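Local coordinates for Alr3790 protein (Anabaena sp., PDB 3HIX) that is of unknown function but belongs to the rhodanese-like domains, a fold that in many relatives carries sulfur-transfer chemistry, at residues L17-R22 / D62-Q67; M34-E39 / D43-S48; Q67-L72 / E78-L83. All coordinates share one frame; numbering follows the deposited sequence.

In the fold
The three contacts bind one parallel sheet, 34-35, 15-18, 55-58, 80-82, to two helices. Contacts 1 and 2 meet where strands 34-35 and 15-18 adjoin: Asp18 N is 2.9 Å from Met34 O, a probable hydrogen bond. Helix 62-74 serves contact 1 and contact 3, which share Gln67, and Val19 CG1 rests 3.7 Å from Ala68 CB. Helix 41-48 of contact 2 joins it, Ala45 CB lying 3.8 Å from Leu72 CD2. Contact centres lie about 10 to 12 Å apart. The Arg20 side chain is about 11 Å from a manganese ion. One manganese site holds Asp27, His102 and His104, another His103 and His105; these histidines belong to the C-terminal tag, so the metals probably say little about function.

Contact 1 (L17-R22 / D62-Q67); sequences LDVRDR and DEQTSQ
Val19 and Arg20 meet Gln64 just where the chain leaves strand 15-18 and runs into the Asx turn of Asp18 in this rhodanese-like fold. The Gln64 side chain reaches out from helix 62-74, a trans first torsion (chi1 175°) placing CG opposite the backbone N, and stays extended to the amide, sliding past Val19 in the opposite sense. Its CG lies 4.2 Å from Val19 CG2, and its CD comes within 4.0 Å of Val19 O. The amide end then crosses the aliphatic part of Arg20 at about a right angle, next to CG, with the guanidinium and amide planes 79° apart. This is van der Waals packing, and the specific bonding lies behind it. Arg20 bends at chi3 (-57°), which carries the guanidinium back to Asp18 for a side-on salt bridge: NH2 bonds to Asp18 OD2 at 2.7 Å, and each carboxylate oxygen offers its syn lone pair. Gly28 O takes a further bond from NH2, and Tyr58 OH bonds weakly to Asp18 OD2. At the helix side, Thr65 OG1 is hydrogen-bonded to both Gly59 N and Gly61 O, tying the helix start to the loop that in active rhodaneses probably corresponds to the active-site loop. Asp18 OD1 takes two bonds from Arg20, from NE at 2.9 Å, with OD1 nearly in the guanidinium plane, and from the backbone N at 3.0 Å, which closes the Asx turn.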
ATOM      1  N   LEU A  17       2.137   1.763   2.212  1.00 10.78           N
ATOM      2  CA  LEU A  17       1.538   1.957   0.892  1.00 17.53           C
ATOM      3  C   LEU A  17       0.488   0.897   0.628  1.00 16.56           C
ATOM      4  O   LEU A  17       0.724  -0.287   0.864  1.00 13.82           O
ATOM      5  CB  LEU A  17       2.608   1.888  -0.205  1.00 17.73           C
ATOM      6  CG  LEU A  17       3.815   2.828  -0.093  1.00 21.58           C
ATOM      7  CD1 LEU A  17       4.625   2.743  -1.379  1.00 21.71           C
ATOM      8  CD2 LEU A  17       3.364   4.267   0.148  1.00 17.30           C
ATOM      9  N   ASP A  18      -0.675   1.334   0.153  1.00 16.88           N
ATOM     10  CA  ASP A  18      -1.787   0.445  -0.170  1.00 15.96           C
ATOM     11  C   ASP A  18      -1.759   0.396  -1.699  1.00 11.98           C
ATOM     12  O   ASP A  18      -2.021   1.401  -2.347  1.00 17.98           O
ATOM     13  CB  ASP A  18      -3.118   1.052   0.319  1.00 15.82           C
ATOM     14  CG  ASP A  18      -4.296   0.104   0.159  1.00 18.11           C
ATOM     15  OD1 ASP A  18      -4.279  -0.729  -0.771  1.00 16.99           O
ATOM     16  OD2 ASP A  18      -5.258   0.205   0.955  1.00 19.79           O
ATOM     17  N   VAL A  19      -1.425  -0.760  -2.265  1.00 13.81           N
ATOM     18  CA  VAL A  19      -1.329  -0.910  -3.719  1.00 14.26           C
ATOM     19  C   VAL A  19      -2.584  -1.470  -4.380  1.00 22.16           C
ATOM     20  O   VAL A  19      -2.588  -1.770  -5.575  1.00 21.03           O
ATOM     21  CB  VAL A  19      -0.117  -1.797  -4.112  1.00 19.36           C
ATOM     22  CG1 VAL A  19       1.161  -1.121  -3.687  1.00 20.88           C
ATOM     23  CG2 VAL A  19      -0.232  -3.187  -3.478  1.00 21.89           C
ATOM     24  N   ARG A  20      -3.653  -1.607  -3.607  1.00 18.70           N
ATOM     25  CA  ARG A  20      -4.909  -2.098  -4.162  1.00 17.18           C
ATOM     26  C   ARG A  20      -5.574  -0.998  -4.982  1.00 24.78           C
ATOM     27  O   ARG A  20      -5.133   0.151  -4.983  1.00 19.76           O
ATOM     28  CB  ARG A  20      -5.858  -2.528  -3.039  1.00 14.71           C
ATOM     29  CG  ARG A  20      -5.297  -3.639  -2.155  1.00 17.16           C
ATOM     30  CD  ARG A  20      -6.187  -3.874  -0.947  1.00 16.76           C
ATOM     31  NE  ARG A  20      -6.364  -2.651  -0.170  1.00 14.01           N
ATOM     32  CZ  ARG A  20      -7.320  -2.471   0.739  1.00 18.57           C
ATOM     33  NH1 ARG A  20      -8.184  -3.442   0.996  1.00 19.94           N
ATOM     34  NH2 ARG A  20      -7.448  -1.301   1.353  1.00 15.45           N
ATOM     35  N   ASP A  21      -6.643  -1.366  -5.678  1.00 25.33           N
ATOM     36  CA  ASP A  21      -7.408  -0.430  -6.491  1.00 26.79           C
ATOM     37  C   ASP A  21      -7.867   0.707  -5.575  1.00 21.22           C
ATOM     38  O   ASP A  21      -8.264   0.462  -4.438  1.00 23.71           O
ATOM     39  CB  ASP A  21      -8.623  -1.152  -7.071  1.00 28.23           C
ATOM     40  CG  ASP A  21      -9.066  -0.579  -8.394  1.00 39.03           C
ATOM     41  OD1 ASP A  21      -8.277  -0.630  -9.358  1.00 41.73           O
ATOM     42  OD2 ASP A  21     -10.209  -0.084  -8.468  1.00 44.28           O
ATOM     43  N   ARG A  22      -7.814   1.941  -6.063  1.00 22.72           N
ATOM     44  CA  ARG A  22      -8.227   3.089  -5.259  1.00 23.94           C
ATOM     45  C   ARG A  22      -9.652   2.951  -4.725  1.00 27.15           C
ATOM     46  O   ARG A  22      -9.971   3.458  -3.644  1.00 22.99           O
ATOM     47  CB  ARG A  22      -8.105   4.384  -6.072  1.00 27.94           C
ATOM     48  CG  ARG A  22      -8.662   5.631  -5.368  1.00 33.59           C
ATOM     49  CD  ARG A  22      -8.036   5.833  -3.991  1.00 29.33           C
ATOM     50  NE  ARG A  22      -8.755   6.816  -3.184  1.00 37.34           N
ATOM     51  CZ  ARG A  22      -8.392   8.085  -3.035  1.00 43.09           C
ATOM     52  NH1 ARG A  22      -7.305   8.546  -3.641  1.00 44.73           N
ATOM     53  NH2 ARG A  22      -9.113   8.891  -2.266  1.00 49.36           N
ATOM     54  N   ASP A  62      -1.162 -12.124  -1.351  1.00 24.55           N
ATOM     55  CA  ASP A  62       0.294 -12.259  -1.378  1.00 27.94           C
ATOM     56  C   ASP A  62       0.872 -11.952  -2.756  1.00 26.19           C
ATOM     57  O   ASP A  62       1.914 -11.309  -2.866  1.00 23.97           O
ATOM     58  CB  ASP A  62       0.710 -13.683  -0.992  1.00 30.68           C
ATOM     59  CG  ASP A  62       0.333 -14.038   0.428  1.00 48.81           C
ATOM     60  OD1 ASP A  62      -0.599 -13.412   0.974  1.00 58.29           O
ATOM     61  OD2 ASP A  62       0.961 -14.959   0.993  1.00 55.79           O
ATOM     62  N   GLU A  63       0.193 -12.411  -3.806  1.00 20.53           N
ATOM     63  CA  GLU A  63       0.683 -12.203  -5.165  1.00 16.82           C
ATOM     64  C   GLU A  63       0.848 -10.736  -5.548  1.00 20.60           C
ATOM     65  O   GLU A  63       1.912 -10.329  -6.013  1.00 18.45           O
ATOM     66  CB  GLU A  63      -0.231 -12.895  -6.191  1.00 19.85           C
ATOM     67  CG  GLU A  63       0.413 -12.989  -7.576  1.00 26.56           C
ATOM     68  CD  GLU A  63      -0.544 -13.455  -8.661  1.00 39.67           C
ATOM     69  OE1 GLU A  63      -1.430 -14.288  -8.366  1.00 43.17           O
ATOM     70  OE2 GLU A  63      -0.398 -12.997  -9.815  1.00 35.79           O
ATOM     71  N   GLN A  64      -0.207  -9.945  -5.377  1.00 19.86           N
ATOM     72  CA  GLN A  64      -0.127  -8.531  -5.716  1.00 15.80           C
ATOM     73  C   GLN A  64       0.880  -7.819  -4.813  1.00 17.97           C
ATOM     74  O   GLN A  64       1.590  -6.917  -5.251  1.00 22.17           O
ATOM     75  CB  GLN A  64      -1.506  -7.878  -5.600  1.00 18.80           C
ATOM     76  CG  GLN A  64      -1.512  -6.381  -5.819  1.00 27.48           C
ATOM     77  CD  GLN A  64      -2.915  -5.798  -5.809  1.00 33.27           C
ATOM     78  OE1 GLN A  64      -3.571  -5.720  -6.847  1.00 42.17           O
ATOM     79  NE2 GLN A  64      -3.385  -5.399  -4.631  1.00 25.66           N
ATOM     80  N   THR A  65       0.939  -8.224  -3.550  1.00 16.95           N
ATOM     81  CA  THR A  65       1.876  -7.618  -2.609  1.00 17.17           C
ATOM     82  C   THR A  65       3.302  -7.843  -3.111  1.00 19.53           C
ATOM     83  O   THR A  65       4.067  -6.894  -3.260  1.00 17.51           O
ATOM     84  CB  THR A  65       1.679  -8.214  -1.200  1.00 18.63           C
ATOM     85  OG1 THR A  65       0.358  -7.892  -0.747  1.00 21.58           O
ATOM     86  CG2 THR A  65       2.674  -7.643  -0.211  1.00 14.60           C
ATOM     87  N   SER A  66       3.643  -9.099  -3.402  1.00 21.27           N
ATOM     88  CA  SER A  66       4.973  -9.444  -3.907  1.00 19.71           C
ATOM     89  C   SER A  66       5.309  -8.674  -5.173  1.00 18.95           C
ATOM     90  O   SER A  66       6.427  -8.194  -5.331  1.00 19.25           O
ATOM     91  CB  SER A  66       5.071 -10.940  -4.203  1.00 24.32           C
ATOM     92  OG  SER A  66       5.167 -11.689  -3.014  1.00 29.91           O
ATOM     93  N   GLN A  67       4.346  -8.569  -6.085  1.00 18.47           N
ATOM     94  CA  GLN A  67       4.574  -7.830  -7.326  1.00 17.57           C
ATOM     95  C   GLN A  67       5.004  -6.393  -7.012  1.00 14.99           C
ATOM     96  O   GLN A  67       5.985  -5.891  -7.552  1.00 19.07           O
ATOM     97  CB  GLN A  67       3.304  -7.801  -8.184  1.00 19.92           C
ATOM     98  CG  GLN A  67       3.430  -6.899  -9.412  1.00 25.90           C
ATOM     99  CD  GLN A  67       2.141  -6.787 -10.217  1.00 37.26           C
ATOM    100  OE1 GLN A  67       2.094  -6.089 -11.231  1.00 39.64           O
ATOM    101  NE2 GLN A  67       1.094  -7.470  -9.769  1.00 38.04           N
TER

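Contact 2 (M34-E39 / D43-S48); sequences MAMPIE and DRASSS
The Arg44 guanidinium meets Ala35 O at its edge, near its own plane, while Pro37 CD and Met36 CA approach it obliquely. NH1 lies 2.9 Å from Ala35 O, but the N-H...O angle of 124° makes this a weak, bent hydrogen bond; the same nitrogen is 3.5 Å from Pro37 CD. Arg44 gets there because its chain is fully extended from CG to NE, running from helix 41-48 back across the turn that follows strand 34-35. Selenomethionine Met36 lies alongside this chain and points the other way. Its CG sits 4.0 Å from Arg44 CD, and its selenium is wedged against the helix backbone, 3.6 Å from Ala45 N and in touch with Ala45 CB. The terminal CE continues to Ser48 CB at 4.0 Å, in the last turn of the helix. There Arg44 O is gripped by two hydroxyls that come from opposite faces of its carbonyl plane, Ser48 OG at 2.8 Å and Ser47 OG at 3.2 Å. Met36 also touches Leu17 of the neighbouring strand, placing the contact at the edge of the parallel sheet, on its outermost strand 34-35, in this rhodanese-like fold. The chemistry is mostly apolar: the selenomethionine side chain, standing in for methionine, and the arginine methylenes pack the helix on the sheet edge, while the poor angle of the arginine bond suggests that it adds only modest directional hold.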
HETATM    1  N   MSE A  34      -0.772   5.379   2.304  1.00 17.39           N
HETATM    2  CA  MSE A  34      -0.940   6.166   1.088  1.00 19.01           C
HETATM    3  C   MSE A  34      -1.496   5.308  -0.039  1.00 18.67           C
HETATM    4  O   MSE A  34      -1.120   4.140  -0.186  1.00 16.93           O
HETATM    5  CB  MSE A  34       0.398   6.736   0.637  1.00 22.68           C
HETATM    6  CG  MSE A  34       1.164   7.475   1.706  1.00 28.28           C
HETATM    7 SE   MSE A  34       2.839   8.088   0.959  1.00 48.34          SE
HETATM    8  CE  MSE A  34       2.136   9.450  -0.212  1.00 45.27           C
ATOM      9  N   ALA A  35      -2.384   5.893  -0.835  1.00 17.56           N
ATOM     10  CA  ALA A  35      -2.976   5.198  -1.969  1.00 16.89           C
ATOM     11  C   ALA A  35      -2.001   5.198  -3.147  1.00 21.16           C
ATOM     12  O   ALA A  35      -1.697   6.241  -3.716  1.00 22.42           O
ATOM     13  CB  ALA A  35      -4.267   5.872  -2.383  1.00 15.52           C
HETATM   14  N   MSE A  36      -1.515   4.024  -3.513  1.00 17.57           N
HETATM   15  CA  MSE A  36      -0.601   3.925  -4.640  1.00 18.93           C
HETATM   16  C   MSE A  36      -0.858   2.635  -5.392  1.00 19.50           C
HETATM   17  O   MSE A  36      -0.112   1.678  -5.276  1.00 20.91           O
HETATM   18  CB  MSE A  36       0.852   4.002  -4.163  1.00 15.45           C
HETATM   19  CG  MSE A  36       1.338   5.455  -3.921  1.00 24.00           C
HETATM   20 SE   MSE A  36       3.275   5.572  -3.735  1.00 53.47          SE
HETATM   21  CE  MSE A  36       3.416   7.365  -3.043  1.00 32.86           C
ATOM     22  N   PRO A  37      -1.950   2.595  -6.164  1.00 22.44           N
ATOM     23  CA  PRO A  37      -2.333   1.423  -6.951  1.00 25.58           C
ATOM     24  C   PRO A  37      -1.176   0.929  -7.829  1.00 24.83           C
ATOM     25  O   PRO A  37      -0.395   1.728  -8.348  1.00 24.12           O
ATOM     26  CB  PRO A  37      -3.512   1.940  -7.771  1.00 27.97           C
ATOM     27  CG  PRO A  37      -4.132   2.954  -6.853  1.00 26.44           C
ATOM     28  CD  PRO A  37      -2.922   3.688  -6.343  1.00 25.95           C
ATOM     29  N   ILE A  38      -1.088  -0.389  -7.986  1.00 23.17           N
ATOM     30  CA  ILE A  38      -0.038  -1.038  -8.771  1.00 25.14           C
ATOM     31  C   ILE A  38       0.359  -0.324 -10.062  1.00 24.59           C
ATOM     32  O   ILE A  38       1.540  -0.082 -10.305  1.00 21.34           O
ATOM     33  CB  ILE A  38      -0.445  -2.497  -9.128  1.00 36.14           C
ATOM     34  CG1 ILE A  38      -0.096  -3.440  -7.972  1.00 38.02           C
ATOM     35  CG2 ILE A  38       0.261  -2.948 -10.401  1.00 43.86           C
ATOM     36  CD1 ILE A  38       1.397  -3.713  -7.824  1.00 26.85           C
ATOM     37  N   GLU A  39      -0.625   0.003 -10.889  1.00 27.45           N
ATOM     38  CA  GLU A  39      -0.355   0.656 -12.162  1.00 35.09           C
ATOM     39  C   GLU A  39       0.427   1.970 -12.085  1.00 31.29           C
ATOM     40  O   GLU A  39       1.154   2.299 -13.017  1.00 26.94           O
ATOM     41  CB  GLU A  39      -1.662   0.888 -12.924  1.00 46.97           C
ATOM     42  CG  GLU A  39      -2.403  -0.381 -13.333  1.00 63.04           C
ATOM     43  CD  GLU A  39      -2.977  -1.147 -12.149  1.00 74.62           C
ATOM     44  OE1 GLU A  39      -3.247  -0.514 -11.102  1.00 75.61           O
ATOM     45  OE2 GLU A  39      -3.174  -2.377 -12.272  1.00 77.53           O
ATOM     46  N   ASP A  43       5.841   5.224 -10.469  1.00 33.17           N
ATOM     47  CA  ASP A  43       5.820   6.660 -10.754  1.00 38.91           C
ATOM     48  C   ASP A  43       5.613   7.489  -9.496  1.00 32.09           C
ATOM     49  O   ASP A  43       6.418   8.359  -9.168  1.00 32.86           O
ATOM     50  CB  ASP A  43       4.702   7.003 -11.738  1.00 46.76           C
ATOM     51  CG  ASP A  43       4.996   6.534 -13.138  1.00 55.37           C
ATOM     52  OD1 ASP A  43       6.185   6.339 -13.470  1.00 58.64           O
ATOM     53  OD2 ASP A  43       4.034   6.380 -13.916  1.00 59.58           O
ATOM     54  N   ARG A  44       4.525   7.214  -8.789  1.00 25.92           N
ATOM     55  CA  ARG A  44       4.214   7.963  -7.579  1.00 27.60           C
ATOM     56  C   ARG A  44       5.271   7.861  -6.483  1.00 25.56           C
ATOM     57  O   ARG A  44       5.650   8.873  -5.890  1.00 30.86           O
ATOM     58  CB  ARG A  44       2.863   7.525  -7.021  1.00 25.77           C
ATOM     59  CG  ARG A  44       1.687   7.857  -7.913  1.00 32.82           C
ATOM     60  CD  ARG A  44       0.395   7.525  -7.200  1.00 34.25           C
ATOM     61  NE  ARG A  44      -0.781   7.829  -8.007  1.00 43.73           N
ATOM     62  CZ  ARG A  44      -2.028   7.626  -7.595  1.00 46.56           C
ATOM     63  NH1 ARG A  44      -2.251   7.120  -6.390  1.00 46.48           N
ATOM     64  NH2 ARG A  44      -3.051   7.930  -8.383  1.00 42.24           N
ATOM     65  N   ALA A  45       5.737   6.647  -6.205  1.00 20.20           N
ATOM     66  CA  ALA A  45       6.753   6.454  -5.178  1.00 23.74           C
ATOM     67  C   ALA A  45       8.056   7.155  -5.556  1.00 23.01           C
ATOM     68  O   ALA A  45       8.725   7.745  -4.706  1.00 29.00           O
ATOM     69  CB  ALA A  45       7.002   4.972  -4.963  1.00 23.82           C
ATOM     70  N   SER A  46       8.415   7.091  -6.832  1.00 24.62           N
ATOM     71  CA  SER A  46       9.644   7.724  -7.306  1.00 27.54           C
ATOM     72  C   SER A  46       9.605   9.241  -7.174  1.00 27.50           C
ATOM     73  O   SER A  46      10.637   9.878  -6.987  1.00 31.71           O
ATOM     74  CB  SER A  46       9.901   7.357  -8.771  1.00 32.32           C
ATOM     75  OG  SER A  46      10.076   5.961  -8.922  1.00 33.13           O
ATOM     76  N   SER A  47       8.415   9.823  -7.268  1.00 24.70           N
ATOM     77  CA  SER A  47       8.287  11.273  -7.172  1.00 32.47           C
ATOM     78  C   SER A  47       7.881  11.764  -5.787  1.00 34.89           C
ATOM     79  O   SER A  47       7.988  12.956  -5.498  1.00 38.66           O
ATOM     80  CB  SER A  47       7.268  11.780  -8.194  1.00 35.02           C
ATOM     81  OG  SER A  47       5.945  11.467  -7.799  1.00 39.44           O
ATOM     82  N   SER A  48       7.431  10.853  -4.929  1.00 30.18           N
ATOM     83  CA  SER A  48       6.980  11.242  -3.596  1.00 34.41           C
ATOM     84  C   SER A  48       7.839  10.757  -2.438  1.00 33.41           C
ATOM     85  O   SER A  48       7.818  11.347  -1.359  1.00 31.18           O
ATOM     86  CB  SER A  48       5.554  10.736  -3.363  1.00 40.25           C
ATOM     87  OG  SER A  48       4.697  11.095  -4.429  1.00 51.21           O
TER

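Contact 3 (Q67-L72 / E78-L83); sequences QAVNLL and EHVSEL
Val69 and Leu72 of helix 62-74 pack on Val80 of strand 80-82, the closing half of a beta-alpha-beta crossover that began at strand 55-58. Helix and strand run almost exactly antiparallel, 174° between their directions, with short-segment axes 8.3 Å apart. The apolar contacts centre on Val80, whose CG1 is shared by two helix residues: Val69 CG1 lies 3.8 Å from it, and Leu72 CD1 meets it at the same distance. The second branch, Val80 CG2, faces Leu72 CB at 3.8 Å, with the leucine crossing the valine at about a right angle. In Val69, CG1 is anti to the backbone N (chi1 178°), which sets this methyl against Val80 and turns CG2 toward Glu82. Val57 of strand 55-58 touches Val69, Leu72 and Val80 alike, while Leu41 of helix 41-48 packs on Leu72. Replacing Val69, an alanine here is likely to open a gap beside Val80 CG1, losing the methyl that packs on it. Polar ties lie around this core: Arg73 NH2 donates to Val80 O, and Ser81, its CB directed away from the helix, bonds weakly to Ile55 O from its hydroxyl. The remaining contact is aliphatic, the CG methylene of Glu82 crossing Val69 at about a right angle. Here the fit is doubtful: Glu82 CG is only 3.2 Å from Val69 CG2, shorter than methyl and methylene carbons normally allow.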
ATOM      1  N   GLN A  67       4.346  -8.569  -6.085  1.00 18.47           N
ATOM      2  CA  GLN A  67       4.574  -7.830  -7.326  1.00 17.57           C
ATOM      3  C   GLN A  67       5.004  -6.393  -7.012  1.00 14.99           C
ATOM      4  O   GLN A  67       5.985  -5.891  -7.552  1.00 19.07           O
ATOM      5  CB  GLN A  67       3.304  -7.801  -8.184  1.00 19.92           C
ATOM      6  CG  GLN A  67       3.430  -6.899  -9.412  1.00 25.90           C
ATOM      7  CD  GLN A  67       2.141  -6.787 -10.217  1.00 37.26           C
ATOM      8  OE1 GLN A  67       2.094  -6.089 -11.231  1.00 39.64           O
ATOM      9  NE2 GLN A  67       1.094  -7.470  -9.769  1.00 38.04           N
ATOM     10  N   ALA A  68       4.260  -5.736  -6.130  1.00 17.33           N
ATOM     11  CA  ALA A  68       4.568  -4.359  -5.746  1.00 17.12           C
ATOM     12  C   ALA A  68       5.954  -4.223  -5.099  1.00 12.06           C
ATOM     13  O   ALA A  68       6.712  -3.304  -5.414  1.00 13.13           O
ATOM     14  CB  ALA A  68       3.481  -3.838  -4.798  1.00 19.83           C
ATOM     15  N   VAL A  69       6.300  -5.145  -4.202  1.00 15.23           N
ATOM     16  CA  VAL A  69       7.600  -5.084  -3.539  1.00 19.35           C
ATOM     17  C   VAL A  69       8.731  -5.254  -4.546  1.00 21.70           C
ATOM     18  O   VAL A  69       9.751  -4.584  -4.462  1.00 21.15           O
ATOM     19  CB  VAL A  69       7.739  -6.174  -2.461  1.00 19.29           C
ATOM     20  CG1 VAL A  69       9.123  -6.111  -1.832  1.00 22.70           C
ATOM     21  CG2 VAL A  69       6.675  -5.982  -1.393  1.00 20.36           C
ATOM     22  N   ASN A  70       8.548  -6.165  -5.494  1.00 20.70           N
ATOM     23  CA  ASN A  70       9.559  -6.410  -6.515  1.00 24.78           C
ATOM     24  C   ASN A  70       9.707  -5.166  -7.405  1.00 19.30           C
ATOM     25  O   ASN A  70      10.817  -4.769  -7.747  1.00 20.33           O
ATOM     26  CB  ASN A  70       9.176  -7.651  -7.339  1.00 26.05           C
ATOM     27  CG  ASN A  70       9.321  -8.951  -6.548  1.00 34.67           C
ATOM     28  OD1 ASN A  70       8.718  -9.972  -6.888  1.00 42.47           O
ATOM     29  ND2 ASN A  70      10.133  -8.919  -5.496  1.00 30.09           N
ATOM     30  N   LEU A  71       8.588  -4.547  -7.768  1.00 15.63           N
ATOM     31  CA  LEU A  71       8.628  -3.335  -8.589  1.00 15.68           C
ATOM     32  C   LEU A  71       9.383  -2.195  -7.899  1.00 19.41           C
ATOM     33  O   LEU A  71      10.166  -1.490  -8.530  1.00 26.33           O
ATOM     34  CB  LEU A  71       7.213  -2.850  -8.906  1.00 15.47           C
ATOM     35  CG  LEU A  71       6.422  -3.604  -9.968  1.00 25.36           C
ATOM     36  CD1 LEU A  71       4.964  -3.213  -9.895  1.00 23.49           C
ATOM     37  CD2 LEU A  71       7.003  -3.297 -11.340  1.00 32.17           C
ATOM     38  N   LEU A  72       9.144  -2.012  -6.604  1.00 17.51           N
ATOM     39  CA  LEU A  72       9.801  -0.935  -5.862  1.00 17.60           C
ATOM     40  C   LEU A  72      11.286  -1.206  -5.670  1.00 19.23           C
ATOM     41  O   LEU A  72      12.111  -0.303  -5.807  1.00 23.66           O
ATOM     42  CB  LEU A  72       9.119  -0.729  -4.501  1.00 17.90           C
ATOM     43  CG  LEU A  72       7.702  -0.146  -4.573  1.00 23.11           C
ATOM     44  CD1 LEU A  72       7.056  -0.181  -3.188  1.00 24.69           C
ATOM     45  CD2 LEU A  72       7.755   1.284  -5.110  1.00 22.38           C
ATOM     46  N   GLU A  78      15.662   0.993  -1.413  1.00 24.42           N
ATOM     47  CA  GLU A  78      16.505   0.155  -0.564  1.00 26.22           C
ATOM     48  C   GLU A  78      15.815  -0.666   0.525  1.00 21.26           C
ATOM     49  O   GLU A  78      16.300  -1.738   0.880  1.00 20.62           O
ATOM     50  CB  GLU A  78      17.616   1.023   0.060  1.00 26.55           C
ATOM     51  CG  GLU A  78      18.491   0.318   1.091  1.00 24.90           C
ATOM     52  CD  GLU A  78      19.540   1.235   1.722  1.00 26.45           C
ATOM     53  OE1 GLU A  78      19.340   2.468   1.736  1.00 29.46           O
ATOM     54  OE2 GLU A  78      20.561   0.716   2.221  1.00 25.42           O
ATOM     55  N   HIS A  79      14.695  -0.182   1.053  1.00 17.74           N
ATOM     56  CA  HIS A  79      13.994  -0.908   2.115  1.00 20.30           C
ATOM     57  C   HIS A  79      12.489  -1.029   1.900  1.00 23.51           C
ATOM     58  O   HIS A  79      11.713  -0.154   2.295  1.00 24.90           O
ATOM     59  CB  HIS A  79      14.278  -0.232   3.453  1.00 25.45           C
ATOM     60  CG  HIS A  79      15.733  -0.195   3.798  1.00 33.73           C
ATOM     61  ND1 HIS A  79      16.365   0.942   4.252  1.00 34.72           N
ATOM     62  CD2 HIS A  79      16.691  -1.149   3.717  1.00 33.45           C
ATOM     63  CE1 HIS A  79      17.648   0.688   4.433  1.00 36.73           C
ATOM     64  NE2 HIS A  79      17.872  -0.574   4.116  1.00 37.04           N
ATOM     65  N   VAL A  80      12.086  -2.130   1.273  1.00 24.65           N
ATOM     66  CA  VAL A  80      10.687  -2.387   0.985  1.00 17.70           C
ATOM     67  C   VAL A  80      10.329  -3.738   1.556  1.00 25.13           C
ATOM     68  O   VAL A  80      10.965  -4.740   1.239  1.00 29.03           O
ATOM     69  CB  VAL A  80      10.425  -2.413  -0.536  1.00 18.47           C
ATOM     70  CG1 VAL A  80       8.919  -2.494  -0.814  1.00 17.59           C
ATOM     71  CG2 VAL A  80      11.029  -1.168  -1.188  1.00 14.24           C
ATOM     72  N   SER A  81       9.322  -3.767   2.416  1.00 27.13           N
ATOM     73  CA  SER A  81       8.900  -5.022   3.016  1.00 30.72           C
ATOM     74  C   SER A  81       7.401  -5.194   2.877  1.00 26.02           C
ATOM     75  O   SER A  81       6.666  -4.231   2.659  1.00 19.70           O
ATOM     76  CB  SER A  81       9.320  -5.077   4.485  1.00 39.76           C
ATOM     77  OG  SER A  81       8.992  -3.872   5.138  1.00 47.71           O
ATOM     78  N   GLU A  82       6.966  -6.440   2.995  1.00 20.85           N
ATOM     79  CA  GLU A  82       5.571  -6.810   2.858  1.00 23.70           C
ATOM     80  C   GLU A  82       4.856  -6.897   4.208  1.00 28.00           C
ATOM     81  O   GLU A  82       5.446  -7.305   5.209  1.00 26.62           O
ATOM     82  CB  GLU A  82       5.507  -8.174   2.159  1.00 35.13           C
ATOM     83  CG  GLU A  82       6.363  -8.232   0.895  1.00 52.14           C
ATOM     84  CD  GLU A  82       7.152  -9.522   0.750  1.00 64.98           C
ATOM     85  OE1 GLU A  82       6.665 -10.451   0.073  1.00 68.17           O
ATOM     86  OE2 GLU A  82       8.264  -9.601   1.319  1.00 67.73           O
ATOM     87  N   LEU A  83       3.596  -6.475   4.242  1.00 25.73           N
ATOM     88  CA  LEU A  83       2.797  -6.615   5.450  1.00 27.01           C
ATOM     89  C   LEU A  83       1.966  -7.852   5.147  1.00 26.02           C
ATOM     90  O   LEU A  83       0.923  -7.766   4.494  1.00 23.35           O
ATOM     91  CB  LEU A  83       1.879  -5.414   5.674  1.00 23.97           C
ATOM     92  CG  LEU A  83       2.516  -4.121   6.188  1.00 34.38           C
ATOM     93  CD1 LEU A  83       1.425  -3.075   6.325  1.00 37.01           C
ATOM     94  CD2 LEU A  83       3.212  -4.351   7.542  1.00 37.93           C
TER